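Local coordinates for protein putative glucoamylase (Bacteroides uniformis, PDB 4GL3) that is a putative glucoamylase, probably a glycoside hydrolase that releases glucose from the ends of alpha-glucan chains, at residues Gly99-His103 / Met130-Leu134; Asn93-Tyr97 / Thr109-Ile113; His35-Ala41 / Thr51-Ser57. All blocks are in the same frame, centred on the assembly; numbering follows the deposited sequence.

Interaction 1: Gly99-His103 / Met130-Leu134; sequences GMWAH and MFEGL
The six-membered end of the W101 indole, its CZ3 and CH2 atoms, meets three side chains of helix 124-140. F131 gives the broadest meeting. W101 CZ3 lies 3.6 Å from F131 CE2, and W101 CH2 lies equally close to F131 CZ. The six-membered ring of W101 and the ring of F131 are tilted by 29° to each other. Their centroids are 5.2 Å apart, so the rings are slid past one another and overlap little. This is an offset pair rather than a full stack. M130, a selenomethionine, touches the same indole corner with its CG, 3.7 Å from W101 CZ3. The M130 chain has CG anti to the backbone N (chi1 171°) and then bends at chi2 and chi3. This sets CG against W101, while the bends carry the methyl off toward S57. L134, one turn further along the helix, adds a looser contact, with CD1 4.3 Å from W101 CH2. G99 O stands at the edge of the F131 ring, close to its plane, 4.4 Å from CE2.

No hydrogen bond crosses between the two segments, and the contact is almost wholly apolar. The polar part of the indole is used elsewhere: NE1 donates to the backbone O of L89. The W101 backbone N bonds to S127 OG, one turn before F131, and the backbone also pairs with D123. These bonds hold the backbone and the indole N-H, and would help keep the ring turned to the helix.

The site is buried between several elements. L158 of helix 146-161 touches W101, F131 and L134. I54 of helix 54-69 packs on W101 and M130. The loop ahead of strand 104-106 thus inserts its tryptophan among helices 54-69, 124-140 and 146-161.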
loop_
_atom_site.group_PDB
_atom_site.type_symbol
_atom_site.label_atom_id
_atom_site.label_comp_id
_atom_site.label_asym_id
_atom_site.label_seq_id
_atom_site.Cartn_x
_atom_site.Cartn_y
_atom_site.Cartn_z
ATOM N N GLY A 99 10.358 -3.291 18.156
ATOM C CA GLY A 99 10.072 -4.182 17.044
ATOM C C GLY A 99 9.703 -3.517 15.727
ATOM O O GLY A 99 9.483 -4.218 14.725
HETATM N N MSE A 100 9.600 -2.188 15.715
HETATM C CA MSE A 100 9.158 -1.474 14.529
HETATM C C MSE A 100 10.363 -0.832 13.879
HETATM O O MSE A 100 11.378 -0.548 14.553
HETATM C CB MSE A 100 8.133 -0.417 14.866
HETATM C CG MSE A 100 6.951 -0.884 15.717
HETATM SE SE MSE A 100 5.874 -2.176 14.697
HETATM C CE MSE A 100 4.559 -2.493 16.061
ATOM N N TRP A 101 10.245 -0.553 12.584
ATOM C CA TRP A 101 11.248 0.238 11.865
ATOM C C TRP A 101 10.783 1.669 11.644
ATOM O O TRP A 101 9.578 1.976 11.755
ATOM C CB TRP A 101 11.575 -0.441 10.507
ATOM C CG TRP A 101 11.950 -1.901 10.645
ATOM C CD1 TRP A 101 13.157 -2.397 10.981
ATOM C CD2 TRP A 101 11.081 -3.047 10.465
ATOM N NE1 TRP A 101 13.128 -3.796 10.973
ATOM C CE2 TRP A 101 11.851 -4.198 10.679
ATOM C CE3 TRP A 101 9.745 -3.199 10.126
ATOM C CZ2 TRP A 101 11.316 -5.454 10.599
ATOM C CZ3 TRP A 101 9.202 -4.462 10.053
ATOM C CH2 TRP A 101 9.994 -5.575 10.253
ATOM N N ALA A 102 11.758 2.517 11.312
ATOM C CA ALA A 102 11.550 3.858 10.793
ATOM C C ALA A 102 10.899 3.857 9.379
ATOM O O ALA A 102 10.819 2.812 8.711
ATOM C CB ALA A 102 12.854 4.677 10.828
ATOM N N HIS A 103 10.343 5.007 8.983
ATOM C CA HIS A 103 9.789 5.209 7.640
ATOM C C HIS A 103 10.932 4.999 6.623
ATOM O O HIS A 103 10.783 4.248 5.667
ATOM C CB HIS A 103 9.161 6.587 7.596
ATOM C CG HIS A 103 8.452 6.947 6.318
ATOM N ND1 HIS A 103 7.559 8.012 6.258
ATOM C CD2 HIS A 103 8.526 6.444 5.060
ATOM C CE1 HIS A 103 7.101 8.119 5.014
ATOM N NE2 HIS A 103 7.678 7.186 4.267
HETATM N N MSE A 130 4.925 -3.210 5.883
HETATM C CA MSE A 130 5.976 -4.244 5.777
HETATM C C MSE A 130 5.433 -5.596 6.285
HETATM O O MSE A 130 5.628 -6.619 5.624
HETATM C CB MSE A 130 7.295 -3.842 6.470
HETATM C CG MSE A 130 8.295 -5.005 6.550
HETATM SE SE MSE A 130 8.917 -5.550 4.806
HETATM C CE MSE A 130 9.977 -4.027 4.427
ATOM N N PHE A 131 4.768 -5.619 7.447
ATOM C CA PHE A 131 4.230 -6.881 7.990
ATOM C C PHE A 131 3.116 -7.445 7.107
ATOM O O PHE A 131 2.948 -8.636 7.007
ATOM C CB PHE A 131 3.794 -6.729 9.457
ATOM C CG PHE A 131 4.958 -6.809 10.433
ATOM C CD1 PHE A 131 5.669 -7.957 10.555
ATOM C CD2 PHE A 131 5.388 -5.696 11.122
ATOM C CE1 PHE A 131 6.792 -8.054 11.370
ATOM C CE2 PHE A 131 6.479 -5.771 11.978
ATOM C CZ PHE A 131 7.188 -6.958 12.088
ATOM N N GLU A 132 2.347 -6.577 6.469
ATOM C CA GLU A 132 1.332 -7.043 5.497
ATOM C C GLU A 132 2.003 -7.922 4.426
ATOM O O GLU A 132 1.645 -9.084 4.204
ATOM C CB GLU A 132 0.579 -5.826 4.912
ATOM C CG GLU A 132 -0.572 -6.162 3.963
ATOM C CD GLU A 132 -1.239 -4.912 3.408
ATOM O OE1 GLU A 132 -0.777 -3.764 3.657
ATOM O OE2 GLU A 132 -2.251 -5.057 2.712
ATOM N N GLY A 133 3.071 -7.420 3.838
ATOM C CA GLY A 133 3.873 -8.234 2.960
ATOM C C GLY A 133 4.572 -9.445 3.569
ATOM O O GLY A 133 4.551 -10.515 2.984
ATOM N N LEU A 134 5.198 -9.294 4.738
ATOM C CA LEU A 134 5.941 -10.404 5.337
ATOM C C LEU A 134 4.993 -11.528 5.734
ATOM O O LEU A 134 5.352 -12.708 5.611
ATOM C CB LEU A 134 6.834 -9.979 6.508
ATOM C CG LEU A 134 8.025 -9.015 6.235
ATOM C CD1 LEU A 134 8.739 -8.695 7.580
ATOM C CD2 LEU A 134 9.009 -9.576 5.202
#

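Interaction 2: Asn93-Tyr97 / Thr109-Ile113; sequences NTDSY and TGKTI
D95 points its carboxylate at the backbone of K111 and T112, with OD2 close to K111 CA and T112 N. OD2 accepts from T112 N at 2.8 Å, a nearly straight bond (167°) that arrives on the anti side of the oxygen, 20° out of the carboxylate plane. The backbone adds a second tie, D95 N to G110 O at 2.9 Å. G110 has a positive phi, and a CB there would collide with T94 OG1. The T94 hydroxyl itself bonds to F88 O. K111 bends at chi2 (-53°) and folds back over the loop. Its NZ reaches N93 O at 2.7 Å, in the carbonyl plane and on a lone pair. D95 OD1 is 4.3 Å from K111 NZ, too far for a salt bridge, but one water joins them. At the other end Y97 OH and T112 OG1 share a hydrogen bond of 2.7 Å, at the edge of the tyrosine ring. Another water links T112 OG1 to D95 O. With an alanine here instead of D95, T112 N would probably lose its acceptor and K111 its water-bridged countercharge. Directional, partly hydrated polar bonds thus tie the loop after helix 75-90 to the turn before strand 112-113 and to that strand's first residue.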
loop_
_atom_site.group_PDB
_atom_site.type_symbol
_atom_site.label_atom_id
_atom_site.label_comp_id
_atom_site.label_asym_id
_atom_site.label_seq_id
_atom_site.Cartn_x
_atom_site.Cartn_y
_atom_site.Cartn_z
ATOM N N ASN A 93 22.023 -4.842 13.857
ATOM C CA ASN A 93 22.626 -3.566 13.415
ATOM C C ASN A 93 21.720 -2.676 12.545
ATOM O O ASN A 93 22.018 -1.510 12.302
ATOM C CB ASN A 93 23.954 -3.859 12.743
ATOM C CG ASN A 93 24.936 -4.504 13.739
ATOM O OD1 ASN A 93 25.018 -4.071 14.878
ATOM N ND2 ASN A 93 25.576 -5.592 13.350
ATOM N N THR A 94 20.591 -3.230 12.125
ATOM C CA THR A 94 19.537 -2.456 11.465
ATOM C C THR A 94 18.663 -1.865 12.530
ATOM O O THR A 94 18.122 -2.593 13.358
ATOM C CB THR A 94 18.717 -3.395 10.551
ATOM O OG1 THR A 94 19.599 -3.865 9.519
ATOM C CG2 THR A 94 17.509 -2.698 9.971
ATOM N N ASP A 95 18.482 -0.545 12.504
ATOM C CA ASP A 95 17.720 0.133 13.546
ATOM C C ASP A 95 16.268 -0.301 13.619
ATOM O O ASP A 95 15.546 -0.385 12.583
ATOM C CB ASP A 95 17.780 1.643 13.356
ATOM C CG ASP A 95 19.146 2.228 13.679
ATOM O OD1 ASP A 95 19.895 1.640 14.480
ATOM O OD2 ASP A 95 19.481 3.284 13.113
ATOM N N SER A 96 15.838 -0.535 14.857
ATOM C CA SER A 96 14.455 -0.813 15.181
ATOM C C SER A 96 14.128 -0.322 16.596
ATOM O O SER A 96 15.023 -0.148 17.429
ATOM C CB SER A 96 14.123 -2.317 15.059
ATOM O OG SER A 96 14.857 -3.160 15.940
ATOM N N TYR A 97 12.840 -0.117 16.840
ATOM C CA TYR A 97 12.332 0.492 18.061
ATOM C C TYR A 97 11.065 -0.253 18.447
ATOM O O TYR A 97 10.089 -0.158 17.775
ATOM C CB TYR A 97 12.090 2.008 17.907
ATOM C CG TYR A 97 13.205 2.693 17.132
ATOM C CD1 TYR A 97 13.175 2.725 15.727
ATOM C CD2 TYR A 97 14.277 3.299 17.792
ATOM C CE1 TYR A 97 14.205 3.333 15.012
ATOM C CE2 TYR A 97 15.330 3.907 17.089
ATOM C CZ TYR A 97 15.271 3.934 15.690
ATOM O OH TYR A 97 16.304 4.453 14.963
ATOM N N THR A 109 23.301 0.361 5.111
ATOM C CA THR A 109 23.743 0.165 6.494
ATOM C C THR A 109 22.627 -0.168 7.469
ATOM O O THR A 109 22.872 -0.606 8.583
ATOM C CB THR A 109 24.412 1.444 7.038
ATOM O OG1 THR A 109 23.403 2.487 7.102
ATOM C CG2 THR A 109 25.649 1.824 6.147
ATOM N N GLY A 110 21.391 0.071 7.080
ATOM C CA GLY A 110 20.262 -0.186 7.964
ATOM C C GLY A 110 20.036 0.859 9.061
ATOM O O GLY A 110 19.217 0.629 9.939
ATOM N N LYS A 111 20.739 1.990 9.019
ATOM C CA LYS A 111 20.554 3.040 9.999
ATOM C C LYS A 111 19.351 3.932 9.635
ATOM O O LYS A 111 19.120 4.274 8.471
ATOM C CB LYS A 111 21.863 3.852 10.158
ATOM C CG LYS A 111 23.089 3.003 10.522
ATOM C CD LYS A 111 22.871 2.105 11.780
ATOM C CE LYS A 111 24.102 1.232 12.121
ATOM N NZ LYS A 111 23.815 0.256 13.246
ATOM N N THR A 112 18.559 4.301 10.628
ATOM C CA THR A 112 17.425 5.166 10.406
ATOM C C THR A 112 17.833 6.458 9.729
ATOM O O THR A 112 18.854 7.023 10.065
ATOM C CB THR A 112 16.732 5.481 11.740
ATOM O OG1 THR A 112 16.172 4.251 12.234
ATOM C CG2 THR A 112 15.627 6.579 11.568
ATOM N N ILE A 113 17.000 6.918 8.791
ATOM C CA ILE A 113 17.068 8.295 8.199
ATOM C C ILE A 113 15.804 8.997 8.627
ATOM O O ILE A 113 14.721 8.542 8.313
ATOM C CB ILE A 113 17.119 8.288 6.657
ATOM C CG1 ILE A 113 18.397 7.561 6.223
ATOM C CG2 ILE A 113 17.129 9.736 6.076
ATOM C CD1 ILE A 113 18.444 7.162 4.740
HETATM O O HOH W 1 24.791 -1.642 15.379
HETATM O O HOH W 2 22.316 -3.774 9.331
HETATM O O HOH W 3 14.662 2.011 11.331
HETATM O O HOH W 4 22.640 1.608 14.991
#

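Interaction 3: His35-Ala41 / Thr51-Ser57; sequences HPESGLA and TATIGGS
A41 O accepts from T53 N at 3.0 Å, nearly along the C=O axis, where the end of loop 35-41 meets the junction of strand 51-53 and helix 54-69. A52 CA lies beside the same oxygen in a CA-H...O contact. Behind A41 the loop turns back on itself through H35 N to L40 O and G39 N to H35 O.

S57, in the first turn of the helix, carries most of the side-chain bonding. Its OG accepts from A41 N at 2.8 Å and donates to T53 O at 2.7 Å. With OG beside its own backbone N (chi1 -65°), the hydroxyl leans back toward the start of the helix. T53 O also takes S57 N, and the two donors come from opposite faces of its carbonyl plane. L40 packs alongside: its CB is 3.8 Å from A52 CB, and its CD2 is 3.6 Å from S57 CB. F88 and M105 also touch L40.

H35 reaches the strand from further back. Its NE2 donates to T51 O at 3.0 Å. The oxygen lies in the imidazole plane, but the nitrogen stands well above the carbonyl plane, so the bond misses the lone pairs. H42 stacks on the H35 ring. S38 OG accepts from L40 N in an ST turn and also bonds to G107 O.

The bond to T51 O requires a proton on NE2 of H35. S57 OG gives its proton to T53 O and takes one from A41 N, so this buried hydroxyl has a partner in each role.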
loop_
_atom_site.group_PDB
_atom_site.type_symbol
_atom_site.label_atom_id
_atom_site.label_comp_id
_atom_site.label_asym_id
_atom_site.label_seq_id
_atom_site.Cartn_x
_atom_site.Cartn_y
_atom_site.Cartn_z
ATOM N N HIS A 35 17.963 -1.861 -3.629
ATOM C CA HIS A 35 19.308 -1.768 -3.056
ATOM C C HIS A 35 20.006 -3.147 -3.112
ATOM O O HIS A 35 19.436 -4.125 -2.667
ATOM C CB HIS A 35 19.258 -1.287 -1.602
ATOM C CG HIS A 35 18.859 0.138 -1.452
ATOM N ND1 HIS A 35 19.780 1.169 -1.394
ATOM C CD2 HIS A 35 17.636 0.703 -1.330
ATOM C CE1 HIS A 35 19.124 2.310 -1.268
ATOM N NE2 HIS A 35 17.820 2.057 -1.253
ATOM N N PRO A 36 21.238 -3.218 -3.616
ATOM C CA PRO A 36 21.829 -4.556 -3.717
ATOM C C PRO A 36 22.178 -5.209 -2.371
ATOM O O PRO A 36 22.214 -6.426 -2.285
ATOM C CB PRO A 36 23.124 -4.332 -4.550
ATOM C CG PRO A 36 22.971 -2.992 -5.183
ATOM C CD PRO A 36 22.075 -2.188 -4.260
ATOM N N GLU A 37 22.462 -4.418 -1.346
ATOM C CA GLU A 37 22.949 -4.950 -0.073
ATOM C C GLU A 37 21.781 -5.537 0.687
ATOM O O GLU A 37 21.953 -6.482 1.426
ATOM C CB GLU A 37 23.649 -3.846 0.783
ATOM C CG GLU A 37 24.843 -3.132 0.100
ATOM C CD GLU A 37 24.482 -2.080 -0.997
ATOM O OE1 GLU A 37 23.275 -1.804 -1.282
ATOM O OE2 GLU A 37 25.433 -1.492 -1.568
ATOM N N SER A 38 20.583 -4.987 0.496
ATOM C CA SER A 38 19.454 -5.329 1.346
ATOM C C SER A 38 18.240 -5.906 0.639
ATOM O O SER A 38 17.434 -6.552 1.299
ATOM C CB SER A 38 18.998 -4.082 2.106
ATOM O OG SER A 38 18.605 -3.024 1.225
ATOM N N GLY A 39 18.072 -5.613 -0.665
ATOM C CA GLY A 39 16.833 -5.918 -1.402
ATOM C C GLY A 39 15.686 -4.942 -1.188
ATOM O O GLY A 39 14.594 -5.092 -1.771
ATOM N N LEU A 40 15.908 -3.933 -0.363
ATOM C CA LEU A 40 14.878 -2.948 -0.082
ATOM C C LEU A 40 14.700 -1.968 -1.247
ATOM O O LEU A 40 15.599 -1.778 -2.094
ATOM C CB LEU A 40 15.175 -2.182 1.231
ATOM C CG LEU A 40 15.273 -2.961 2.545
ATOM C CD1 LEU A 40 15.690 -2.052 3.722
ATOM C CD2 LEU A 40 13.942 -3.696 2.819
ATOM N N ALA A 41 13.505 -1.386 -1.291
ATOM C CA ALA A 41 13.098 -0.472 -2.351
ATOM C C ALA A 41 13.509 0.954 -2.035
ATOM O O ALA A 41 13.429 1.416 -0.879
ATOM C CB ALA A 41 11.574 -0.550 -2.538
ATOM N N THR A 51 18.551 6.003 0.296
ATOM C CA THR A 51 17.262 5.893 0.994
ATOM C C THR A 51 16.435 4.688 0.604
ATOM O O THR A 51 16.196 4.459 -0.576
ATOM C CB THR A 51 16.410 7.127 0.706
ATOM O OG1 THR A 51 17.218 8.237 0.997
ATOM C CG2 THR A 51 15.088 7.168 1.576
ATOM N N ALA A 52 16.050 3.900 1.595
ATOM C CA ALA A 52 15.103 2.780 1.430
ATOM C C ALA A 52 13.850 3.154 2.192
ATOM O O ALA A 52 13.909 3.784 3.263
ATOM C CB ALA A 52 15.688 1.500 1.980
ATOM N N THR A 53 12.695 2.799 1.657
ATOM C CA THR A 53 11.447 3.053 2.354
ATOM C C THR A 53 10.813 1.767 2.840
ATOM O O THR A 53 10.697 0.787 2.102
ATOM C CB THR A 53 10.531 3.938 1.507
ATOM O OG1 THR A 53 9.408 4.332 2.300
ATOM C CG2 THR A 53 10.122 3.231 0.177
ATOM N N ILE A 54 10.409 1.742 4.104
ATOM C CA ILE A 54 9.924 0.481 4.701
ATOM C C ILE A 54 8.568 0.027 4.200
ATOM O O ILE A 54 8.412 -1.182 3.939
ATOM C CB ILE A 54 10.005 0.511 6.253
ATOM C CG1 ILE A 54 11.500 0.371 6.683
ATOM C CG2 ILE A 54 9.111 -0.530 6.936
ATOM C CD1 ILE A 54 12.169 -1.021 6.572
ATOM N N GLY A 55 7.577 0.917 4.142
ATOM C CA GLY A 55 6.245 0.578 3.624
ATOM C C GLY A 55 6.281 0.141 2.159
ATOM O O GLY A 55 5.722 -0.901 1.771
ATOM N N GLY A 56 6.981 0.925 1.361
ATOM C CA GLY A 56 7.230 0.599 -0.054
ATOM C C GLY A 56 7.990 -0.705 -0.216
ATOM O O GLY A 56 7.743 -1.438 -1.163
ATOM N N SER A 57 8.935 -0.998 0.673
ATOM C CA SER A 57 9.656 -2.291 0.593
ATOM C C SER A 57 8.706 -3.443 0.909
ATOM O O SER A 57 8.820 -4.535 0.337
ATOM C CB SER A 57 10.888 -2.320 1.480
ATOM O OG SER A 57 11.851 -1.360 1.019
HETATM O O HOH W 5 11.559 -4.701 -0.926
#

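How the interactions relate
Interactions 1 and 3 are buried, whereas interaction 2 is only partly so and lies farthest from the chain centre. The chemistry follows the location. Interaction 1 is apolar, a loop tryptophan against side chains of a helix. Interaction 3 mixes buried backbone and hydroxyl bonds with small apolar contacts. Interaction 2 relies on backbone bonds, charged and hydroxyl side chains and bridging water. Interactions 2 and 3 both reach the three-stranded antiparallel sheet, at its outermost strands, 112-113 and 51-53. Residues 99-103 lead into its middle strand. I54 links interactions 1 and 3, with a probable hydrogen bond from its N to H103 O. A102 packs on T112, and W101 on D95 O, joining interactions 1 and 2.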